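Local coordinates for protein L-threonine dehydrogenase (Flavobacterium frigidimaris, PDB 2YY7) that probably catalyses the NAD-dependent oxidation of L-threonine at its 3-hydroxyl group, binding the dinucleotide through a Rossmann-type fold, at residues E251-I256 and I265-D270; Y193-D198 and K258-F263. One frame throughout, in Å; residues are numbered along the deposited sequence.

Contact 1 (E251-I256 and I265-D270); sequences EIANEI and ITYEPD
A helix packs here on the strand that follows it in the chain, in the smaller lobe of this short-chain dehydrogenase. Helix 249-257 offers Ala-253, and strand 264-267 answers with Ile-265 and, more loosely, Tyr-267. The two backbones come within 7.2 Å between Ala-253 CA and Ile-265 CA. This close approach is consistent with the helix bringing only a methyl, Ala-253 CB, to the strand. Ala-253 CB lies 4.0 Å from Ile-265 CG2. It is equally far, 4.0 Å, from Ile-265 CD1, so both methyls of the isoleucine meet it. With CG1 anti to the backbone N (chi1 -176°) and CD1 extended beyond it, these two methyls lie next to each other and face the alanine together. Tyr-267 comes from two residues further along the strand. Its OH ends 4.4 Å from Ala-253 CB, a loose contact that buries little. The ring carbon Tyr-267 CE1 stands 3.6 Å from Ile-265 CD1, so the two strand side chains support each other. Thr-266 forms backbone hydrogen bonds with Tyr-201 and Cys-203 of strand 200-203, which runs parallel to it. Elsewhere on the helix, Ile-252 and Ile-256 touch helix 187-197, while Glu-255 touches helix 300-311.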
loop_
_atom_site.group_PDB
_atom_site.type_symbol
_atom_site.label_atom_id
_atom_site.label_comp_id
_atom_site.label_asym_id
_atom_site.label_seq_id
_atom_site.Cartn_x
_atom_site.Cartn_y
_atom_site.Cartn_z
ATOM N N GLU A 251 7.174 -27.230 -18.260
ATOM C CA GLU A 251 5.911 -27.611 -18.883
ATOM C C GLU A 251 5.621 -26.870 -20.190
ATOM O O GLU A 251 5.203 -27.496 -21.163
ATOM C CB GLU A 251 4.748 -27.415 -17.901
ATOM C CG GLU A 251 4.889 -28.243 -16.622
ATOM C CD GLU A 251 3.815 -27.938 -15.586
ATOM O OE1 GLU A 251 3.616 -26.749 -15.256
ATOM O OE2 GLU A 251 3.177 -28.889 -15.089
ATOM N N ILE A 252 5.832 -25.554 -20.234
ATOM C CA ILE A 252 5.549 -24.837 -21.473
ATOM C C ILE A 252 6.557 -25.207 -22.560
ATOM O O ILE A 252 6.215 -25.253 -23.739
ATOM C CB ILE A 252 5.515 -23.290 -21.283
ATOM C CG1 ILE A 252 5.227 -22.623 -22.632
ATOM C CG2 ILE A 252 6.831 -22.783 -20.710
ATOM C CD1 ILE A 252 4.845 -21.159 -22.541
ATOM N N ALA A 253 7.793 -25.489 -22.158
ATOM C CA ALA A 253 8.826 -25.882 -23.110
ATOM C C ALA A 253 8.461 -27.253 -23.688
ATOM O O ALA A 253 8.671 -27.512 -24.870
ATOM C CB ALA A 253 10.193 -25.938 -22.419
ATOM N N ASN A 254 7.906 -28.124 -22.846
ATOM C CA ASN A 254 7.507 -29.459 -23.285
ATOM C C ASN A 254 6.319 -29.397 -24.239
ATOM O O ASN A 254 6.217 -30.197 -25.168
ATOM C CB ASN A 254 7.151 -30.348 -22.086
ATOM C CG ASN A 254 8.379 -30.853 -21.343
ATOM O OD1 ASN A 254 9.485 -30.867 -21.885
ATOM N ND2 ASN A 254 8.183 -31.294 -20.102
ATOM N N GLU A 255 5.414 -28.451 -24.012
ATOM C CA GLU A 255 4.259 -28.320 -24.889
ATOM C C GLU A 255 4.742 -27.841 -26.260
ATOM O O GLU A 255 4.247 -28.288 -27.297
ATOM C CB GLU A 255 3.251 -27.323 -24.312
ATOM C CG GLU A 255 1.920 -27.319 -25.049
ATOM C CD GLU A 255 1.183 -28.641 -24.930
ATOM O OE1 GLU A 255 0.322 -28.921 -25.787
ATOM O OE2 GLU A 255 1.462 -29.399 -23.977
ATOM N N ILE A 256 5.708 -26.926 -26.258
ATOM C CA ILE A 256 6.267 -26.396 -27.500
ATOM C C ILE A 256 6.986 -27.502 -28.273
ATOM O O ILE A 256 6.954 -27.529 -29.508
ATOM C CB ILE A 256 7.260 -25.237 -27.215
ATOM C CG1 ILE A 256 6.494 -24.030 -26.668
ATOM C CG2 ILE A 256 8.019 -24.853 -28.485
ATOM C CD1 ILE A 256 7.384 -22.887 -26.222
ATOM N N ILE A 265 16.001 -26.211 -24.400
ATOM C CA ILE A 265 15.972 -25.100 -23.463
ATOM C C ILE A 265 16.958 -25.268 -22.313
ATOM O O ILE A 265 17.101 -26.354 -21.754
ATOM C CB ILE A 265 14.547 -24.926 -22.880
ATOM C CG1 ILE A 265 14.490 -23.701 -21.959
ATOM C CG2 ILE A 265 14.142 -26.179 -22.113
ATOM C CD1 ILE A 265 13.085 -23.374 -21.471
ATOM N N THR A 266 17.649 -24.183 -21.982
ATOM C CA THR A 266 18.599 -24.171 -20.878
ATOM C C THR A 266 18.099 -23.089 -19.923
ATOM O O THR A 266 17.358 -22.195 -20.333
ATOM C CB THR A 266 20.031 -23.851 -21.354
ATOM O OG1 THR A 266 20.040 -22.608 -22.066
ATOM C CG2 THR A 266 20.543 -24.961 -22.265
ATOM N N TYR A 267 18.504 -23.168 -18.662
ATOM C CA TYR A 267 18.034 -22.226 -17.652
ATOM C C TYR A 267 19.129 -21.382 -16.995
ATOM O O TYR A 267 20.038 -21.912 -16.354
ATOM C CB TYR A 267 17.256 -23.013 -16.593
ATOM C CG TYR A 267 16.076 -23.776 -17.171
ATOM C CD1 TYR A 267 14.858 -23.138 -17.402
ATOM C CD2 TYR A 267 16.196 -25.119 -17.541
ATOM C CE1 TYR A 267 13.788 -23.810 -17.987
ATOM C CE2 TYR A 267 15.127 -25.803 -18.132
ATOM C CZ TYR A 267 13.927 -25.137 -18.352
ATOM O OH TYR A 267 12.868 -25.782 -18.957
ATOM N N GLU A 268 19.029 -20.065 -17.153
ATOM C CA GLU A 268 20.002 -19.144 -16.572
ATOM C C GLU A 268 19.279 -18.024 -15.828
ATOM O O GLU A 268 19.216 -16.886 -16.299
ATOM C CB GLU A 268 20.895 -18.563 -17.671
ATOM C CG GLU A 268 21.604 -19.632 -18.494
ATOM C CD GLU A 268 22.559 -19.059 -19.522
ATOM O OE1 GLU A 268 23.088 -19.848 -20.336
ATOM O OE2 GLU A 268 22.784 -17.828 -19.516
ATOM N N PRO A 269 18.731 -18.335 -14.643
ATOM C CA PRO A 269 17.995 -17.394 -13.791
ATOM C C PRO A 269 18.766 -16.124 -13.446
ATOM O O PRO A 269 19.950 -16.183 -13.123
ATOM C CB PRO A 269 17.696 -18.221 -12.539
ATOM C CG PRO A 269 17.661 -19.623 -13.049
ATOM C CD PRO A 269 18.832 -19.653 -13.990
ATOM N N ASP A 270 18.099 -14.975 -13.523
ATOM C CA ASP A 270 18.741 -13.717 -13.161
ATOM C C ASP A 270 17.921 -13.025 -12.068
ATOM O O ASP A 270 17.141 -13.686 -11.383
ATOM C CB ASP A 270 18.951 -12.822 -14.398
ATOM C CG ASP A 270 17.654 -12.374 -15.060
ATOM O OD1 ASP A 270 17.749 -11.841 -16.187
ATOM O OD2 ASP A 270 16.560 -12.531 -14.478
#

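Contact 2 (Y193-D198 and K258-F263); sequences YKAIAD and KHIPEF
The shortest backbone bond within the two segments, 2.8 Å from Asp-198 N to Lys-194 O, belongs to the helical turn that carries Ala-195 and Ile-196 against Ile-260 and Phe-263. On the facing loop, Phe-263 N bonds Ile-260 O at 3.0 Å. This bond closes a type I beta turn from Ile-260 to Phe-263, the two loop residues that meet the helix. Between the segments the contact is apolar. The methyl of Ala-195 sits over one face of the Phe-263 ring in a CH-pi contact, with CB 3.9 Å from the ring centroid and 28° off the normal. It is displaced from the centre toward CD1 and CE1, with Ala-195 CB 3.5 Å from Phe-263 CE1. Phe-263 CG is anti to the backbone N (chi1 175°), which swings the ring back toward the helix. The contact sets the C-terminal turn of helix 187-197 against the loop joining helix 249-257 to strand 264-267. Ile-260 reaches in with its CD1 methyl. This atom lies 4.1 Å from Ala-195 CB and 3.9 Å from the carbonyl atom Ala-195 O. It also meets Ile-196 CG1 at 4.1 Å, where the two isoleucine side chains cross at about a right angle. With an alanine in place of Phe-263, the Ala-195 methyl would probably lose the aromatic face it rests on, and a gap is likely to open between helix and loop. Tyr-201 of strand 200-203 also touches the Phe-263 ring, and Leu-311 of helix 300-311 touches Ile-196.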
loop_
_atom_site.group_PDB
_atom_site.type_symbol
_atom_site.label_atom_id
_atom_site.label_comp_id
_atom_site.label_asym_id
_atom_site.label_seq_id
_atom_site.Cartn_x
_atom_site.Cartn_y
_atom_site.Cartn_z
ATOM N N TYR A 193 9.221 -16.937 -29.419
ATOM C CA TYR A 193 10.005 -16.303 -30.473
ATOM C C TYR A 193 11.344 -16.996 -30.712
ATOM O O TYR A 193 11.762 -17.168 -31.861
ATOM C CB TYR A 193 10.234 -14.819 -30.161
ATOM C CG TYR A 193 8.996 -13.972 -30.358
ATOM C CD1 TYR A 193 8.048 -13.834 -29.345
ATOM C CD2 TYR A 193 8.744 -13.351 -31.581
ATOM C CE1 TYR A 193 6.878 -13.096 -29.545
ATOM C CE2 TYR A 193 7.579 -12.617 -31.792
ATOM C CZ TYR A 193 6.650 -12.495 -30.771
ATOM O OH TYR A 193 5.488 -11.789 -30.987
ATOM N N LYS A 194 12.011 -17.398 -29.632
ATOM C CA LYS A 194 13.306 -18.064 -29.739
ATOM C C LYS A 194 13.170 -19.515 -30.199
ATOM O O LYS A 194 14.042 -20.030 -30.894
ATOM C CB LYS A 194 14.046 -18.022 -28.398
ATOM C CG LYS A 194 14.325 -16.625 -27.874
ATOM C CD LYS A 194 15.180 -15.819 -28.831
ATOM C CE LYS A 194 15.433 -14.433 -28.272
ATOM N NZ LYS A 194 16.105 -13.542 -29.255
ATOM N N ALA A 195 12.084 -20.174 -29.805
ATOM C CA ALA A 195 11.854 -21.555 -30.211
ATOM C C ALA A 195 11.672 -21.600 -31.723
ATOM O O ALA A 195 12.229 -22.454 -32.408
ATOM C CB ALA A 195 10.603 -22.112 -29.526
ATOM N N ILE A 196 10.889 -20.657 -32.231
ATOM C CA ILE A 196 10.596 -20.571 -33.656
ATOM C C ILE A 196 11.769 -20.021 -34.474
ATOM O O ILE A 196 12.061 -20.513 -35.565
ATOM C CB ILE A 196 9.343 -19.692 -33.883
ATOM C CG1 ILE A 196 8.131 -20.348 -33.206
ATOM C CG2 ILE A 196 9.084 -19.507 -35.367
ATOM C CD1 ILE A 196 6.868 -19.512 -33.247
ATOM N N ALA A 197 12.449 -19.015 -33.937
ATOM C CA ALA A 197 13.569 -18.401 -34.636
ATOM C C ALA A 197 14.877 -19.179 -34.541
ATOM O O ALA A 197 15.528 -19.424 -35.558
ATOM C CB ALA A 197 13.778 -16.972 -34.129
ATOM N N ASP A 198 15.258 -19.572 -33.328
ATOM C CA ASP A 198 16.516 -20.285 -33.126
ATOM C C ASP A 198 16.374 -21.763 -32.789
ATOM O O ASP A 198 17.353 -22.503 -32.828
ATOM C CB ASP A 198 17.329 -19.610 -32.018
ATOM C CG ASP A 198 17.341 -18.100 -32.138
ATOM O OD1 ASP A 198 17.514 -17.592 -33.268
ATOM O OD2 ASP A 198 17.186 -17.422 -31.099
ATOM N N LYS A 258 6.155 -30.411 -28.721
ATOM C CA LYS A 258 5.202 -31.219 -29.474
ATOM C C LYS A 258 5.037 -30.624 -30.869
ATOM O O LYS A 258 4.664 -31.323 -31.810
ATOM C CB LYS A 258 3.844 -31.257 -28.767
ATOM C CG LYS A 258 3.865 -31.934 -27.408
ATOM C CD LYS A 258 2.479 -31.952 -26.788
ATOM C CE LYS A 258 2.521 -32.510 -25.375
ATOM N NZ LYS A 258 1.168 -32.549 -24.755
ATOM N N HIS A 259 5.318 -29.330 -30.992
ATOM C CA HIS A 259 5.212 -28.630 -32.270
ATOM C C HIS A 259 6.585 -28.456 -32.924
ATOM O O HIS A 259 6.695 -28.413 -34.150
ATOM C CB HIS A 259 4.571 -27.254 -32.081
ATOM C CG HIS A 259 3.161 -27.303 -31.579
ATOM N ND1 HIS A 259 2.846 -27.527 -30.256
ATOM C CD2 HIS A 259 1.980 -27.162 -32.227
ATOM C CE1 HIS A 259 1.533 -27.521 -30.110
ATOM N NE2 HIS A 259 0.984 -27.302 -31.291
ATOM N N ILE A 260 7.620 -28.338 -32.096
ATOM C CA ILE A 260 8.994 -28.181 -32.567
ATOM C C ILE A 260 9.827 -29.202 -31.786
ATOM O O ILE A 260 10.412 -28.885 -30.750
ATOM C CB ILE A 260 9.513 -26.753 -32.287
ATOM C CG1 ILE A 260 8.504 -25.723 -32.807
ATOM C CG2 ILE A 260 10.851 -26.544 -32.972
ATOM C CD1 ILE A 260 8.830 -24.292 -32.444
ATOM N N PRO A 261 9.875 -30.452 -32.277
ATOM C CA PRO A 261 10.608 -31.564 -31.657
ATOM C C PRO A 261 12.083 -31.332 -31.346
ATOM O O PRO A 261 12.617 -31.912 -30.401
ATOM C CB PRO A 261 10.410 -32.706 -32.655
ATOM C CG PRO A 261 9.083 -32.383 -33.285
ATOM C CD PRO A 261 9.204 -30.898 -33.511
ATOM N N GLU A 262 12.738 -30.489 -32.137
ATOM C CA GLU A 262 14.156 -30.216 -31.946
ATOM C C GLU A 262 14.426 -29.082 -30.959
ATOM O O GLU A 262 15.577 -28.801 -30.634
ATOM C CB GLU A 262 14.818 -29.891 -33.290
ATOM C CG GLU A 262 14.294 -28.627 -33.967
ATOM C CD GLU A 262 13.041 -28.857 -34.808
ATOM O OE1 GLU A 262 12.117 -29.563 -34.349
ATOM O OE2 GLU A 262 12.977 -28.314 -35.930
ATOM N N PHE A 263 13.369 -28.433 -30.483
ATOM C CA PHE A 263 13.523 -27.331 -29.537
ATOM C C PHE A 263 14.223 -27.753 -28.251
ATOM O O PHE A 263 13.875 -28.764 -27.652
ATOM C CB PHE A 263 12.158 -26.739 -29.180
ATOM C CG PHE A 263 12.220 -25.669 -28.120
ATOM C CD1 PHE A 263 12.960 -24.508 -28.326
ATOM C CD2 PHE A 263 11.529 -25.819 -26.923
ATOM C CE1 PHE A 263 13.010 -23.508 -27.357
ATOM C CE2 PHE A 263 11.571 -24.825 -25.943
ATOM C CZ PHE A 263 12.314 -23.665 -26.160
#

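In the fold
Contacts 1 and 2 are neighbours, with centres about 11 Å apart, and both are partly buried and far from the NAD site. Contact 1 sets helix 249-257 against its own following strand. Contact 2 joins the loop between those two elements to helix 187-197, far earlier in the chain. It buries more surface, 175 Å² against 76 Å². Their chemistry differs in one respect: contact 1 is mainly methyl against methyl, whereas contact 2 adds an aromatic face. They meet directly, since Ile-256 CG2 of segment 251-256 lies 3.9 Å from Ala-195 CB, and Ala-253 O lies 3.9 Å from Phe-263 CD2.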